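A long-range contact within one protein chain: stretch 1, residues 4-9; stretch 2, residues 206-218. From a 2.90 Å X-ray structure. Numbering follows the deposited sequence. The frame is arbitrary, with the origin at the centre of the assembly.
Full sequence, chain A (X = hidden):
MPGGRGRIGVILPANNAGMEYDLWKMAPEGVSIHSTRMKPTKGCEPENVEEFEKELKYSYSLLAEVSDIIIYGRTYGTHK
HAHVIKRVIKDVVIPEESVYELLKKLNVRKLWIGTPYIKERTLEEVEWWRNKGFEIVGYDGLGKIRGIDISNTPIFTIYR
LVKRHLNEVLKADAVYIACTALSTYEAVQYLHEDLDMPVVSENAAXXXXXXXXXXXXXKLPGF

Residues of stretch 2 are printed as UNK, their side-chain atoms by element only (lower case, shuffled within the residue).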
# COMPACT_ATOMS: atom_id res chain seq x y z
N GLY A 4 -17.27 -2.28 20.90
CA GLY A 4 -17.35 -3.67 21.29
C GLY A 4 -16.14 -4.11 22.08
O GLY A 4 -16.21 -5.06 22.87
N ARG A 5 -15.03 -3.41 21.88
CA ARG A 5 -13.79 -3.71 22.57
C ARG A 5 -13.72 -2.92 23.88
O ARG A 5 -13.08 -3.34 24.85
CB ARG A 5 -12.62 -3.34 21.68
CG ARG A 5 -11.30 -3.92 22.09
CD ARG A 5 -10.27 -3.63 21.03
NE ARG A 5 -9.01 -4.32 21.26
CZ ARG A 5 -7.96 -4.20 20.46
NH1 ARG A 5 -6.84 -4.86 20.73
NH2 ARG A 5 -8.03 -3.41 19.39
N GLY A 6 -14.38 -1.77 23.91
CA GLY A 6 -14.38 -0.95 25.10
C GLY A 6 -14.92 0.44 24.83
O GLY A 6 -14.83 0.95 23.71
N ARG A 7 -15.51 1.04 25.86
CA ARG A 7 -16.08 2.38 25.76
C ARG A 7 -15.53 3.25 26.87
O ARG A 7 -15.70 2.95 28.05
CB ARG A 7 -17.60 2.30 25.85
CG ARG A 7 -18.25 1.56 24.70
CD ARG A 7 -19.59 2.19 24.39
NE ARG A 7 -20.70 1.25 24.51
CZ ARG A 7 -21.29 0.65 23.48
NH1 ARG A 7 -22.30 -0.17 23.70
NH2 ARG A 7 -20.88 0.90 22.25
N ILE A 8 -14.85 4.33 26.49
CA ILE A 8 -14.26 5.23 27.47
C ILE A 8 -15.03 6.54 27.56
O ILE A 8 -15.17 7.28 26.58
CB ILE A 8 -12.79 5.53 27.11
CG1 ILE A 8 -12.00 4.23 27.05
CG2 ILE A 8 -12.18 6.47 28.15
CD1 ILE A 8 -10.56 4.39 26.63
N GLY A 9 -15.54 6.83 28.75
CA GLY A 9 -16.27 8.06 28.96
C GLY A 9 -15.29 9.13 29.41
O GLY A 9 -14.30 8.83 30.07
N UNK A 206 -3.40 9.77 30.40
CA UNK A 206 -4.76 9.39 30.74
C UNK A 206 -5.18 8.12 30.00
O UNK A 206 -5.73 7.20 30.60
c UNK A 206 -5.71 10.52 30.43
N UNK A 207 -4.93 8.07 28.69
CA UNK A 207 -5.29 6.90 27.89
C UNK A 207 -4.52 5.67 28.32
O UNK A 207 -5.06 4.56 28.33
c UNK A 207 -5.04 7.17 26.41
c UNK A 207 -6.28 7.59 25.67
c UNK A 207 -7.52 5.60 23.87
se UNK A 207 -7.66 6.22 25.71
N UNK A 208 -3.26 5.88 28.68
CA UNK A 208 -2.41 4.80 29.14
C UNK A 208 -3.07 4.10 30.33
O UNK A 208 -3.24 2.88 30.32
c UNK A 208 0.28 4.91 34.00
n UNK A 208 1.28 2.73 30.66
c UNK A 208 1.58 3.05 33.14
c UNK A 208 -0.16 4.41 30.25
c UNK A 208 0.54 3.38 29.70
c UNK A 208 1.06 3.34 31.87
c UNK A 208 -1.06 5.37 29.55
c UNK A 208 -0.24 5.20 32.74
c UNK A 208 0.15 4.40 31.65
c UNK A 208 1.18 3.84 34.19
N UNK A 209 -3.45 4.88 31.33
CA UNK A 209 -4.08 4.34 32.53
C UNK A 209 -5.42 3.69 32.24
O UNK A 209 -5.69 2.59 32.71
o UNK A 209 -3.77 6.46 36.53
c UNK A 209 -4.56 4.87 34.96
c UNK A 209 -4.28 5.43 33.58
o UNK A 209 -5.94 6.26 36.29
c UNK A 209 -4.77 5.94 36.00
N UNK A 210 -6.25 4.37 31.46
CA UNK A 210 -7.57 3.84 31.12
C UNK A 210 -7.47 2.51 30.38
O UNK A 210 -8.13 1.54 30.73
c UNK A 210 -8.33 4.86 30.29
N UNK A 211 -6.63 2.48 29.35
CA UNK A 211 -6.45 1.28 28.54
C UNK A 211 -5.88 0.13 29.35
O UNK A 211 -6.15 -1.03 29.03
c UNK A 211 -5.33 2.89 25.27
c UNK A 211 -7.60 2.23 26.07
c UNK A 211 -6.15 1.83 25.97
c UNK A 211 -5.54 1.58 27.35
N UNK A 212 -5.10 0.44 30.38
CA UNK A 212 -4.51 -0.58 31.23
C UNK A 212 -5.58 -1.19 32.11
O UNK A 212 -5.64 -2.41 32.26
c UNK A 212 -3.44 0.02 32.14
o UNK A 212 -1.60 -0.86 30.86
n UNK A 212 -1.45 1.27 31.58
c UNK A 212 -2.08 0.11 31.46
N UNK A 213 -6.40 -0.34 32.71
CA UNK A 213 -7.45 -0.83 33.58
C UNK A 213 -8.44 -1.68 32.80
O UNK A 213 -8.89 -2.72 33.29
c UNK A 213 -7.74 2.44 35.71
c UNK A 213 -8.53 2.34 37.01
n UNK A 213 -8.83 3.70 37.57
c UNK A 213 -7.20 1.08 35.23
c UNK A 213 -8.14 0.34 34.28
N UNK A 214 -8.77 -1.27 31.58
CA UNK A 214 -9.70 -2.04 30.76
C UNK A 214 -9.03 -3.26 30.13
O UNK A 214 -9.71 -4.20 29.72
c UNK A 214 -12.29 -0.45 30.91
c UNK A 214 -11.14 0.02 30.04
c UNK A 214 -11.65 0.68 28.78
c UNK A 214 -10.27 -1.17 29.64
N UNK A 215 -7.71 -3.24 30.08
CA UNK A 215 -6.91 -4.31 29.50
C UNK A 215 -7.10 -4.40 27.99
O UNK A 215 -7.56 -5.40 27.46
c UNK A 215 -7.25 -5.66 30.14
c UNK A 215 -5.10 -6.14 31.37
c UNK A 215 -6.60 -5.86 31.50
n UNK A 215 -4.68 -5.27 33.72
c UNK A 215 -4.27 -5.24 32.28
N UNK A 216 -6.73 -3.32 27.31
CA UNK A 216 -6.82 -3.24 25.87
C UNK A 216 -5.44 -2.86 25.34
O UNK A 216 -4.91 -1.80 25.69
c UNK A 216 -10.31 -1.52 25.72
c UNK A 216 -9.25 -2.56 25.98
c UNK A 216 -7.87 -2.19 25.43
c UNK A 216 -7.91 -2.09 23.92
N UNK A 217 -4.85 -3.72 24.52
CA UNK A 217 -3.54 -3.46 23.95
C UNK A 217 -3.56 -2.17 23.14
O UNK A 217 -4.52 -1.91 22.41
c UNK A 217 0.13 -5.48 23.00
c UNK A 217 -3.09 -4.63 23.06
n UNK A 217 0.55 -5.96 21.64
c UNK A 217 -0.61 -4.17 22.90
c UNK A 217 -1.92 -4.33 22.14
N UNK A 218 -2.51 -1.37 23.25
CA UNK A 218 -2.45 -0.12 22.50
C UNK A 218 -1.08 0.53 22.57
O UNK A 218 -0.38 0.43 23.57
c UNK A 218 -3.52 0.85 23.01

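Position 206 carries one side-chain carbon, out of reach of stretch 1. It is Ala206, already within the helix.

Position 207 has an unbranched chain of two carbons, a selenium and a last carbon. The selenium lies 3.6 Å from Ile8 CD1. This is Met207, present as selenomethionine. Its CA-to-CB bond points sideways, but the end of the chain comes nearer to the strand.

Position 208 has one carbon followed by fused five- and six-membered rings holding eight carbons and one nitrogen. It is Trp208, out of reach of stretch 1.

Position 209 has three carbons, the third carrying two oxygens. It is Glu209, also out of reach.

Position 210 has a single carbon, CB, pointing toward the strand and 4.3 Å from Ile8 CD1. It is Ala210. Ala210 CA lies 7.7 Å from Ile8 CA.

Position 211 has four carbons, forked at the second. One fork tip approaches Ile8. This is Leu211, and its CD1 is 3.7 Å from Ile8 CD1.

Position 212 has two carbons, the second carrying one oxygen and one nitrogen. It is Asn212, which does not touch stretch 1.

Position 213 has four carbons in a row ending in nitrogen. It is Lys213, again out of reach.

Position 214 has four carbons forked at the second. Its CA-to-CB bond points toward the strand, and one fork tip touches Ile8. It is Leu214, whose CD1 is 4.0 Å from Ile8 CG1.

Position 215 has four carbons in a row and a terminal nitrogen, out of reach of stretch 1. It is Lys215. Its positive phi breaks the helical path.

Position 216 has four carbons, forked at the first, with one arm two carbons long. They touch Arg5 and Gly6. It is Ile216. Its CD1 is 3.4 Å from Arg5 O and 4.2 Å from Gly6 CA. Its CG2 covers one face of the Arg5 guanidinium, 3.6 Å from Arg5 NE. A CB on Gly6 would clash with Ile216 CD1.

Position 217 has four carbons in a row ending in nitrogen, and its CB is 4.4 Å from Arg5 NH1. It is Lys217. Its CA-to-CB bond points sideways. Lys217 O is 4.1 Å from Arg5 NH1.

Position 218 has one carbon and makes no contact with stretch 1. It is Ala218.

The contact is one of packing, with no hydrogen bond across it. Ile8 points toward the helix and meets Met207, Ala210, Leu211 and Leu214, residues spaced to share one side of the helix. After the turn at Lys215, Ile216 packs against Arg5 and Gly6. The Arg5 guanidinium nitrogens find their hydrogen bonds elsewhere in the structure.

Stretch 2 206-218: AMWEALNKLKIKA
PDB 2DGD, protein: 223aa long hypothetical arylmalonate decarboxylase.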